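Local coordinates for alcohol dehydrogenase (Thermus thermophilus, PDB 2EIH), which probably acts as a zinc-containing, NAD(P)-dependent oxidoreductase of the medium-chain alcohol dehydrogenase family, at residues P89-G94 against E129-P134; P108-L113 against S289-K294. All coordinates share one frame; numbering follows the deposited sequence.

Interaction 1: residues P89-G94 against E129-P134; sequences PGLSCG and EANLAP. With ZN (zinc ion), chain C.
The amide of N131 lies against the chain at G90 and L91, OD1 beside the L91 side chain and G90 O, ND2 donating to a water. This small contact illustrates how a single asparagine can tie two loop-and-strand segments together without one direct hydrogen bond between them. The tight part is around OD1. N131 OD1 rests against L91 CG at 3.5 Å and against L91 CD1 at 3.6 Å, the two side chains crossing at about a right angle. With CG anti to its own carbonyl carbon (chi1 -52°), the N131 amide reaches across to the backbone of the other segment, where OD1 comes within 3.4 Å of G90 O. Two acceptors cannot bond to each other, so a third party makes the polar link.

A water bridges the wider gap. It accepts from S92 N (2.9 Å) and N131 ND2 (3.3 Å). It donates to G90 O at 3.2 Å. Beyond it the segments part: residues 92-94 do not touch 129-134 and run out toward solvent at the exposed G94. On the way C93 SG binds the zinc at 2.5 Å with C96, C99 and C107, a four-cysteine lobe consistent with the structural rather than catalytic zinc of medium-chain alcohol dehydrogenases.

Within the sheet, strand 84-91 pairs antiparallel with both 111-112 and 132-134, and N131 itself makes a backbone hydrogen bond to N88. P89 packs on P148 and L149 of helix 148-161, A133 lies on L297 and L301 of helix 297-306, and L132 touches V30 and V32 of strand 29-38.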
loop_
_atom_site.group_PDB
_atom_site.type_symbol
_atom_site.label_atom_id
_atom_site.label_comp_id
_atom_site.label_asym_id
_atom_site.label_seq_id
_atom_site.Cartn_x
_atom_site.Cartn_y
_atom_site.Cartn_z
ATOM N N PRO A 89 -11.491 -22.224 -10.204
ATOM C CA PRO A 89 -10.452 -22.917 -10.975
ATOM C C PRO A 89 -9.016 -22.953 -10.459
ATOM O O PRO A 89 -8.174 -23.656 -11.027
ATOM C CB PRO A 89 -10.571 -22.273 -12.349
ATOM C CG PRO A 89 -10.933 -20.875 -12.014
ATOM C CD PRO A 89 -11.920 -20.992 -10.883
ATOM N N GLY A 90 -8.730 -22.239 -9.372
ATOM C CA GLY A 90 -7.372 -22.219 -8.843
ATOM C C GLY A 90 -6.995 -23.359 -7.913
ATOM O O GLY A 90 -7.532 -23.474 -6.812
ATOM N N LEU A 91 -6.061 -24.196 -8.353
ATOM C CA LEU A 91 -5.592 -25.320 -7.541
ATOM C C LEU A 91 -4.161 -25.111 -7.040
ATOM O O LEU A 91 -3.241 -24.863 -7.820
ATOM C CB LEU A 91 -5.658 -26.624 -8.332
ATOM C CG LEU A 91 -7.051 -27.209 -8.560
ATOM C CD1 LEU A 91 -7.906 -26.204 -9.314
ATOM C CD2 LEU A 91 -6.929 -28.501 -9.350
ATOM N N SER A 92 -3.988 -25.225 -5.732
ATOM C CA SER A 92 -2.691 -25.045 -5.103
ATOM C C SER A 92 -2.543 -26.069 -3.982
ATOM O O SER A 92 -3.472 -26.840 -3.715
ATOM C CB SER A 92 -2.583 -23.625 -4.538
ATOM O OG SER A 92 -3.688 -23.339 -3.689
ATOM N N CYS A 93 -1.391 -26.077 -3.315
ATOM C CA CYS A 93 -1.160 -27.042 -2.235
ATOM C C CYS A 93 -1.641 -26.544 -0.879
ATOM O O CYS A 93 -1.785 -27.328 0.061
ATOM C CB CYS A 93 0.327 -27.411 -2.154
ATOM S SG CYS A 93 1.416 -26.082 -1.583
ATOM N N GLY A 94 -1.886 -25.240 -0.784
ATOM C CA GLY A 94 -2.358 -24.657 0.460
ATOM C C GLY A 94 -1.477 -24.894 1.679
ATOM O O GLY A 94 -1.967 -24.905 2.811
ATOM N N GLU A 129 -12.815 -29.076 -1.380
ATOM C CA GLU A 129 -13.882 -28.204 -0.877
ATOM C C GLU A 129 -13.506 -26.727 -0.908
ATOM O O GLU A 129 -14.375 -25.863 -0.843
ATOM C CB GLU A 129 -14.286 -28.598 0.558
ATOM C CG GLU A 129 -13.154 -28.508 1.589
ATOM C CD GLU A 129 -13.624 -28.757 3.022
ATOM O OE1 GLU A 129 -12.754 -28.893 3.913
ATOM O OE2 GLU A 129 -14.856 -28.800 3.263
ATOM N N ALA A 130 -12.210 -26.448 -1.006
ATOM C CA ALA A 130 -11.719 -25.076 -1.036
ATOM C C ALA A 130 -11.919 -24.428 -2.408
ATOM O O ALA A 130 -11.797 -23.205 -2.554
ATOM C CB ALA A 130 -10.240 -25.036 -0.661
ATOM N N ASN A 131 -12.230 -25.240 -3.410
ATOM C CA ASN A 131 -12.408 -24.728 -4.754
ATOM C C ASN A 131 -13.859 -24.716 -5.196
ATOM O O ASN A 131 -14.147 -24.777 -6.385
ATOM C CB ASN A 131 -11.563 -25.554 -5.727
ATOM C CG ASN A 131 -10.118 -25.656 -5.301
ATOM O OD1 ASN A 131 -9.291 -26.222 -6.012
ATOM N ND2 ASN A 131 -9.803 -25.122 -4.134
ATOM N N LEU A 132 -14.760 -24.615 -4.228
ATOM C CA LEU A 132 -16.187 -24.597 -4.493
ATOM C C LEU A 132 -16.860 -23.400 -3.827
ATOM O O LEU A 132 -16.681 -23.170 -2.632
ATOM C CB LEU A 132 -16.821 -25.870 -3.950
ATOM C CG LEU A 132 -17.524 -26.804 -4.922
ATOM C CD1 LEU A 132 -16.579 -27.207 -6.024
ATOM C CD2 LEU A 132 -18.042 -28.000 -4.164
ATOM N N ALA A 133 -17.641 -22.646 -4.592
ATOM C CA ALA A 133 -18.351 -21.493 -4.051
ATOM C C ALA A 133 -19.827 -21.623 -4.385
ATOM O O ALA A 133 -20.193 -22.239 -5.380
ATOM C CB ALA A 133 -17.790 -20.207 -4.631
ATOM N N PRO A 134 -20.701 -21.042 -3.552
ATOM C CA PRO A 134 -22.144 -21.120 -3.800
ATOM C C PRO A 134 -22.509 -20.348 -5.053
ATOM O O PRO A 134 -22.023 -19.234 -5.274
ATOM C CB PRO A 134 -22.742 -20.492 -2.545
ATOM C CG PRO A 134 -21.731 -19.435 -2.220
ATOM C CD PRO A 134 -20.420 -20.184 -2.388
HETATM ZN ZN ZN C . 1.187 -23.749 -2.382
HETATM O O HOH W 1 -6.560 -25.227 -4.333
#

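Interaction 2: residues P108-L113 against S289-K294; sequences PRYQIL and STMASK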
loop_
_atom_site.group_PDB
_atom_site.type_symbol
_atom_site.label_atom_id
_atom_site.label_comp_id
_atom_site.label_asym_id
_atom_site.label_seq_id
_atom_site.Cartn_x
_atom_site.Cartn_y
_atom_site.Cartn_z
ATOM N N PRO A 108 4.170 -22.578 -6.313
ATOM C CA PRO A 108 5.046 -23.276 -7.257
ATOM C C PRO A 108 4.349 -24.488 -7.893
ATOM O O PRO A 108 4.703 -24.900 -9.000
ATOM C CB PRO A 108 6.253 -23.651 -6.396
ATOM C CG PRO A 108 5.663 -23.779 -5.016
ATOM C CD PRO A 108 4.727 -22.603 -4.949
ATOM N N ARG A 109 3.345 -25.028 -7.198
ATOM C CA ARG A 109 2.574 -26.189 -7.670
ATOM C C ARG A 109 1.186 -25.787 -8.184
ATOM O O ARG A 109 0.314 -26.636 -8.380
ATOM C CB ARG A 109 2.407 -27.213 -6.537
ATOM C CG ARG A 109 3.695 -27.909 -6.097
ATOM C CD ARG A 109 4.175 -28.901 -7.159
ATOM N NE ARG A 109 5.500 -29.464 -6.881
ATOM C CZ ARG A 109 6.651 -28.806 -7.035
ATOM N NH1 ARG A 109 7.804 -29.404 -6.752
ATOM N NH2 ARG A 109 6.654 -27.552 -7.476
ATOM N N TYR A 110 0.994 -24.489 -8.395
ATOM C CA TYR A 110 -0.272 -23.956 -8.865
ATOM C C TYR A 110 -0.744 -24.618 -10.140
ATOM O O TYR A 110 0.033 -24.826 -11.071
ATOM C CB TYR A 110 -0.156 -22.456 -9.102
ATOM C CG TYR A 110 -1.470 -21.795 -9.433
ATOM C CD1 TYR A 110 -1.619 -21.055 -10.603
ATOM C CD2 TYR A 110 -2.550 -21.879 -8.559
ATOM C CE1 TYR A 110 -2.809 -20.406 -10.900
ATOM C CE2 TYR A 110 -3.747 -21.237 -8.833
ATOM C CZ TYR A 110 -3.874 -20.493 -10.006
ATOM O OH TYR A 110 -5.046 -19.813 -10.270
ATOM N N GLN A 111 -2.031 -24.936 -10.179
ATOM C CA GLN A 111 -2.617 -25.571 -11.344
ATOM C C GLN A 111 -4.058 -25.160 -11.564
ATOM O O GLN A 111 -4.865 -25.092 -10.629
ATOM C CB GLN A 111 -2.558 -27.076 -11.194
ATOM C CG GLN A 111 -1.345 -27.684 -11.804
ATOM C CD GLN A 111 -1.351 -29.183 -11.647
ATOM O OE1 GLN A 111 -2.404 -29.824 -11.769
ATOM N NE2 GLN A 111 -0.178 -29.761 -11.386
ATOM N N ILE A 112 -4.384 -24.888 -12.816
ATOM C CA ILE A 112 -5.739 -24.505 -13.147
ATOM C C ILE A 112 -6.481 -25.773 -13.544
ATOM O O ILE A 112 -5.975 -26.568 -14.337
ATOM C CB ILE A 112 -5.762 -23.511 -14.316
ATOM C CG1 ILE A 112 -4.732 -22.397 -14.067
ATOM C CG2 ILE A 112 -7.148 -22.917 -14.457
ATOM C CD1 ILE A 112 -4.650 -21.370 -15.174
ATOM N N LEU A 113 -7.664 -25.977 -12.970
ATOM C CA LEU A 113 -8.471 -27.151 -13.285
ATOM C C LEU A 113 -8.538 -27.325 -14.804
ATOM O O LEU A 113 -8.719 -26.354 -15.542
ATOM C CB LEU A 113 -9.887 -26.985 -12.715
ATOM C CG LEU A 113 -10.894 -28.110 -12.969
ATOM C CD1 LEU A 113 -10.346 -29.405 -12.422
ATOM C CD2 LEU A 113 -12.223 -27.782 -12.321
ATOM N N SER A 289 -0.350 -10.373 -15.602
ATOM C CA SER A 289 -1.275 -10.926 -14.638
ATOM C C SER A 289 -1.966 -12.190 -15.120
ATOM O O SER A 289 -2.554 -12.222 -16.197
ATOM C CB SER A 289 -2.329 -9.882 -14.265
ATOM O OG SER A 289 -3.391 -10.461 -13.498
ATOM N N THR A 290 -1.884 -13.237 -14.317
ATOM C CA THR A 290 -2.528 -14.492 -14.660
ATOM C C THR A 290 -3.404 -14.875 -13.492
ATOM O O THR A 290 -2.934 -14.968 -12.364
ATOM C CB THR A 290 -1.494 -15.609 -14.933
ATOM O OG1 THR A 290 -0.715 -15.280 -16.095
ATOM C CG2 THR A 290 -2.202 -16.936 -15.185
ATOM N N MET A 291 -4.687 -15.073 -13.766
ATOM C CA MET A 291 -5.642 -15.448 -12.725
ATOM C C MET A 291 -5.658 -14.458 -11.544
ATOM O O MET A 291 -5.409 -13.263 -11.716
ATOM C CB MET A 291 -5.329 -16.864 -12.226
ATOM C CG MET A 291 -5.766 -17.989 -13.181
ATOM S SD MET A 291 -7.568 -18.248 -13.302
ATOM C CE MET A 291 -7.896 -19.359 -11.921
ATOM N N ALA A 292 -5.971 -14.958 -10.354
ATOM C CA ALA A 292 -6.030 -14.129 -9.162
ATOM C C ALA A 292 -6.127 -15.041 -7.954
ATOM O O ALA A 292 -6.165 -16.264 -8.091
ATOM C CB ALA A 292 -7.245 -13.212 -9.213
ATOM N N SER A 293 -6.160 -14.443 -6.771
ATOM C CA SER A 293 -6.268 -15.202 -5.534
ATOM C C SER A 293 -7.679 -15.775 -5.403
ATOM O O SER A 293 -8.659 -15.099 -5.720
ATOM C CB SER A 293 -5.966 -14.294 -4.341
ATOM O OG SER A 293 -6.229 -14.970 -3.133
ATOM N N LYS A 294 -7.782 -17.017 -4.942
ATOM C CA LYS A 294 -9.084 -17.650 -4.770
ATOM C C LYS A 294 -10.046 -16.829 -3.927
ATOM O O LYS A 294 -11.255 -16.874 -4.130
ATOM C CB LYS A 294 -8.926 -19.025 -4.125
ATOM C CG LYS A 294 -8.464 -20.109 -5.048
ATOM C CD LYS A 294 -8.704 -21.474 -4.411
ATOM C CE LYS A 294 -7.543 -21.896 -3.524
ATOM N NZ LYS A 294 -6.321 -22.164 -4.338
HETATM O O HOH W 2 -6.489 -18.901 -7.751
#
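M291 curls against the phenol oxygen of Y110, a worked example of a flexible thioether moulded to a polar tip. Starting at the backbone, M291 CB lies 3.6 Å from Y110 OH. The next atom, CG, does double duty: it sits 3.5 Å from the same Y110 OH, close to the ring plane at the ring's edge, and it is the atom that I112 CD1 reaches, at 4.1 Å. From there the chain bends twice (chi2 -71°, chi3 -86°), and the turn at SD brings the terminal methyl back, M291 CE lying 3.3 Å from Y110 OH. Three carbons of one side chain thus flank one oxygen. Y110 meets them because its ring swings out anti to the backbone N (chi1 -173°), while I112 reaches in with its CD1.

The segments come from distant parts of the chain: 108-113 includes the short strand 111-112, just after zinc ligand C107, and 289-294 leads from strand 285-288, an outermost strand of this chain's parallel Rossmann-type sheet, towards helix 297-306. M291 also rests on L149 of helix 148-161.

Y110 OH has no direct hydrogen bond to the other segment. Instead it donates to a water at 3.0 Å, which in turn donates to A292 O at 2.7 Å. The chemistry is therefore mixed: apolar carbons of M291 flank the hydroxyl, and one water accepts from it and links it to the facing backbone.

In the fold
Interactions 1 and 2, with centres about 10 Å apart, share one piece of sheet, since strands 84-91 and 111-112 are neighbours, joined by a probable hydrogen bond from Q111 N to L91 O at 2.7 Å. They also meet through P89 CG and M291 CE, 3.4 Å apart, and through K294, whose NZ probably bonds S92 OG at 3.0 Å while also gripping G90 O and forming a salt bridge with D104. Segment 89-94 runs on to the zinc ligand C93, beyond the contact itself, and the Y110 side chain lies about 7 Å from the metal. Interaction 1 ties 89-94 to the strand 132-134 side; interaction 2, with K294 and the P89-M291 contact, links this region to 289-294.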